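Local atomic coordinates of serine repeat antigen 5 (Plasmodium falciparum, PDB entry 6X42), a protein that is a papain-family cysteine protease homologue of the malaria parasite, a pseudo-zymogen that is probably not a conventional active peptidase. Residues K180-V183 with S188-A191; D173-I178 with N269-V274. All blocks are in the same frame, centred on the assembly; numbering follows the deposited sequence. Where two conformers were deposited one is given.

Contact 1 (K180-V183 with S188-A191); sequences KTEV and SVIA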
# COMPACT_ATOMS: atom_id res chain seq x y z
N LYS A 180 -6.54 -6.77 9.33
CA LYS A 180 -7.73 -6.00 9.63
C LYS A 180 -7.44 -4.91 10.66
O LYS A 180 -7.86 -3.76 10.52
CB LYS A 180 -8.86 -6.90 10.14
CG LYS A 180 -9.51 -7.79 9.09
CD LYS A 180 -10.68 -8.55 9.70
CE LYS A 180 -11.53 -9.25 8.65
NZ LYS A 180 -12.75 -9.85 9.28
N THR A 181 -6.70 -5.27 11.73
CA THR A 181 -6.36 -4.29 12.76
C THR A 181 -5.58 -3.11 12.19
O THR A 181 -5.85 -1.95 12.53
CB THR A 181 -5.55 -4.97 13.86
OG1 THR A 181 -6.36 -6.00 14.45
CG2 THR A 181 -5.17 -3.97 14.94
N GLU A 182 -4.61 -3.38 11.31
CA GLU A 182 -3.80 -2.31 10.73
C GLU A 182 -4.61 -1.46 9.75
O GLU A 182 -4.44 -0.24 9.70
CB GLU A 182 -2.56 -2.89 10.08
CG GLU A 182 -1.65 -3.63 11.04
CD GLU A 182 -1.07 -2.76 12.12
OE1 GLU A 182 -0.98 -1.53 11.92
OE2 GLU A 182 -0.69 -3.31 13.17
N VAL A 183 -5.49 -2.08 8.97
CA VAL A 183 -6.37 -1.31 8.09
C VAL A 183 -7.25 -0.38 8.92
O VAL A 183 -7.41 0.80 8.59
CB VAL A 183 -7.18 -2.24 7.18
CG1 VAL A 183 -8.26 -1.48 6.41
CG2 VAL A 183 -6.27 -2.98 6.21
N SER A 188 -4.68 1.44 5.98
CA SER A 188 -4.21 0.58 4.90
C SER A 188 -3.05 -0.26 5.43
O SER A 188 -2.46 0.06 6.47
CB SER A 188 -3.70 1.39 3.71
OG SER A 188 -2.56 2.18 4.07
N VAL A 189 -2.69 -1.28 4.66
CA VAL A 189 -1.35 -1.86 4.70
C VAL A 189 -0.81 -1.87 3.28
O VAL A 189 -1.55 -1.77 2.30
CB VAL A 189 -1.30 -3.27 5.31
CG1 VAL A 189 -1.84 -3.28 6.72
CG2 VAL A 189 -2.04 -4.29 4.42
N ILE A 190 0.51 -2.00 3.16
CA ILE A 190 1.16 -2.34 1.91
C ILE A 190 1.06 -3.85 1.74
O ILE A 190 1.27 -4.58 2.71
CB ILE A 190 2.63 -1.88 1.94
CG1 ILE A 190 2.76 -0.39 2.24
CG2 ILE A 190 3.31 -2.27 0.62
CD1 ILE A 190 4.17 -0.01 2.72
N ALA A 191 0.73 -4.31 0.54
CA ALA A 191 0.69 -5.75 0.28
C ALA A 191 1.46 -6.06 -0.99
O ALA A 191 1.44 -5.26 -1.94
CB ALA A 191 -0.75 -6.28 0.14

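Contact 2 (D173-I178 with N269-V274); sequences DAFVKI and NFIHSV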
# COMPACT_ATOMS: atom_id res chain seq x y z
N ASP A 173 -5.98 -17.31 10.09
CA ASP A 173 -6.88 -16.44 10.85
C ASP A 173 -6.11 -15.32 11.53
O ASP A 173 -6.59 -14.18 11.60
CB ASP A 173 -7.66 -17.25 11.89
CG ASP A 173 -8.78 -18.07 11.28
OD1 ASP A 173 -9.02 -17.96 10.06
OD2 ASP A 173 -9.41 -18.84 12.04
N ALA A 174 -4.91 -15.62 12.03
CA ALA A 174 -4.09 -14.60 12.68
C ALA A 174 -3.57 -13.59 11.66
O ALA A 174 -3.54 -12.39 11.93
CB ALA A 174 -2.95 -15.25 13.46
N PHE A 175 -3.18 -14.07 10.47
CA PHE A 175 -2.73 -13.17 9.40
C PHE A 175 -3.84 -12.19 9.04
O PHE A 175 -3.62 -10.98 8.94
CB PHE A 175 -2.33 -14.04 8.21
CG PHE A 175 -1.69 -13.32 7.05
CD1 PHE A 175 -0.39 -12.85 7.11
CD2 PHE A 175 -2.37 -13.17 5.85
CE1 PHE A 175 0.21 -12.23 6.03
CE2 PHE A 175 -1.78 -12.55 4.75
CZ PHE A 175 -0.48 -12.09 4.84
N VAL A 176 -5.06 -12.71 8.88
CA VAL A 176 -6.22 -11.87 8.57
C VAL A 176 -6.46 -10.84 9.68
O VAL A 176 -6.68 -9.65 9.41
CB VAL A 176 -7.45 -12.76 8.33
CG1 VAL A 176 -8.74 -11.94 8.33
CG2 VAL A 176 -7.30 -13.54 7.04
N LYS A 177 -6.43 -11.29 10.94
CA LYS A 177 -6.69 -10.38 12.05
C LYS A 177 -5.66 -9.27 12.13
O LYS A 177 -6.00 -8.11 12.38
CB LYS A 177 -6.75 -11.16 13.36
CG LYS A 177 -7.14 -10.33 14.57
N ILE A 178 -4.38 -9.60 11.89
CA ILE A 178 -3.33 -8.58 11.88
C ILE A 178 -3.64 -7.51 10.84
O ILE A 178 -3.59 -6.31 11.12
CB ILE A 178 -1.96 -9.24 11.63
CG1 ILE A 178 -1.54 -10.05 12.85
CG2 ILE A 178 -0.92 -8.20 11.30
CD1 ILE A 178 -0.38 -10.97 12.57
N ASN A 269 -1.06 -18.23 -0.93
CA ASN A 269 -2.12 -17.24 -0.90
C ASN A 269 -1.84 -16.15 -1.93
O ASN A 269 -0.69 -15.81 -2.21
CB ASN A 269 -2.23 -16.60 0.48
CG ASN A 269 -3.55 -15.88 0.69
OD1 ASN A 269 -3.68 -14.67 0.42
ND2 ASN A 269 -4.53 -16.61 1.15
N PHE A 270 -2.92 -15.57 -2.47
CA PHE A 270 -2.79 -14.44 -3.39
C PHE A 270 -2.01 -13.27 -2.79
O PHE A 270 -1.23 -12.60 -3.49
CB PHE A 270 -4.20 -13.99 -3.85
CG PHE A 270 -4.18 -12.75 -4.67
CD1 PHE A 270 -3.88 -12.80 -6.02
CD2 PHE A 270 -4.46 -11.53 -4.11
CE1 PHE A 270 -3.85 -11.63 -6.77
CE2 PHE A 270 -4.42 -10.37 -4.85
CZ PHE A 270 -4.12 -10.41 -6.19
N ILE A 271 -2.18 -13.01 -1.50
CA ILE A 271 -1.39 -11.99 -0.81
C ILE A 271 -0.11 -12.67 -0.34
O ILE A 271 -0.12 -13.51 0.54
CB ILE A 271 -2.16 -11.39 0.38
CG1 ILE A 271 -3.49 -10.76 -0.06
CG2 ILE A 271 -1.26 -10.43 1.12
CD1 ILE A 271 -3.37 -9.62 -1.04
N HIS A 272 1.03 -12.28 -0.92
CA HIS A 272 2.31 -12.85 -0.52
C HIS A 272 2.73 -12.38 0.86
O HIS A 272 3.21 -13.17 1.69
CB HIS A 272 3.36 -12.47 -1.58
CG HIS A 272 4.72 -12.96 -1.24
ND1 HIS A 272 5.58 -12.26 -0.42
CD2 HIS A 272 5.35 -14.12 -1.57
CE1 HIS A 272 6.69 -12.97 -0.26
NE2 HIS A 272 6.58 -14.09 -0.96
N SER A 273 2.60 -11.09 1.11
CA SER A 273 3.13 -10.47 2.30
C SER A 273 2.49 -9.11 2.46
O SER A 273 1.96 -8.53 1.50
CB SER A 273 4.66 -10.38 2.24
OG SER A 273 5.11 -9.82 1.02
N VAL A 274 2.57 -8.59 3.68
CA VAL A 274 2.16 -7.23 3.98
C VAL A 274 3.26 -6.53 4.75
O VAL A 274 4.02 -7.15 5.49
CB VAL A 274 0.82 -7.18 4.74
CG1 VAL A 274 -0.34 -7.75 3.91
CG2 VAL A 274 0.88 -7.90 6.06

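Contact 1 (K180-V183 with S188-A191)
Glu182 meets Val189 where helix 172-186 turns back into strand 189-193, a tight helix-to-strand connection in the beta-sheet part of the papain-like fold. The touch is made by the root of the glutamate. Its CB lies 3.5 Å from CG1 of Val189, close for two aliphatic carbons. CB of Glu182 is directed toward the strand, but the chain then bends at chi2 (-64°). This carries the carboxylate away, and OE1 forms a salt bridge with Lys186, one helical turn on. On the strand side, CG1 of Val189 is anti to the carbonyl carbon and beside the backbone N (chi1 -59°), which leaves this methyl facing the helix. Val183 stands next to Glu182 and adds a looser apolar contact, CG2 to Val189 CG1 at 4.5 Å. Ser188 takes part through its backbone. Its CB points away from the helix, and OG hydrogen-bonds to Thr64 OG1 and His61 ND1. These bonds tie the beginning of the strand region to helix 53-68. Strand 273-280 covers the same patch, since Ile276 touches both Glu182 and Val189. At the turn, Val183 O is hydrogen-bonded by Arg31 NH1; it stands 3.8 Å from Ser188 N without bonding to it.

Contact 2 (D173-I178 with N269-V274)
Phe175 reaches from helix 172-186 to the two aliphatic side chains Ile271 and Val274. Its CZ lies 4.1 Å from CG2 of Ile271. That methyl sits at the edge of the ring, near its plane. CG2 of Val274 comes obliquely to the ring, 4.4 Å from CE1 of Phe175. The contact is wholly apolar and all three residues are buried. The phenylalanine CG is turned away from its own backbone N (chi1 -173°), and this extends the ring from the helix toward residues 269-274. Ile271 offers only its CG2 branch, because the CG1 arm leads elsewhere and the side chain packs on Ile193.

Behind this first shell the backbone is shaped by an Asx turn. Asn269 OD1 accepts a hydrogen bond from Ile271 N at 2.9 Å, with an N-H...O angle of 161°. The donor is tilted 19° from the carbonyl plane. Asn269 ND2 is held in turn by Met260 O, so both ends of the amide are engaged. Next along, His272 ND1 and Ser273 OG share a hydrogen bond of 2.9 Å, lying in the plane of the imidazole.

Phe168 meets the Phe175 ring, and Tyr163 of strand 160-164 touches both Phe175 and Val274. Through this aromatic side chain helix 172-186 packs on the beta sheet of the papain-like fold, against Ile271 and Val274, the latter on strand 273-280, which pairs with strands 160-164 and 189-193.

How the contacts relate
Both contacts use helix 172-186, at different points along its length. In contact 2 all three touching residues are buried; in contact 1 three of four are, and Glu182 is partly exposed. The centre of contact 1 is about 8 Å from the centre of the chain, that of contact 2 about 14 Å. Contact 1 is local, joining the helix to the strand that follows it. Contact 2 brings together segments 91 residues apart and encloses contact 1 in sequence. Neither has a hydrogen bond between its two segments. Contact 1 pairs aliphatic carbons beside a charged group, whereas contact 2 rests on an aromatic ring. They meet in the sheet, where strands 189-193 and 273-280 are neighbours: Val189 CG2 lies 3.9 Å from Val274 CG1.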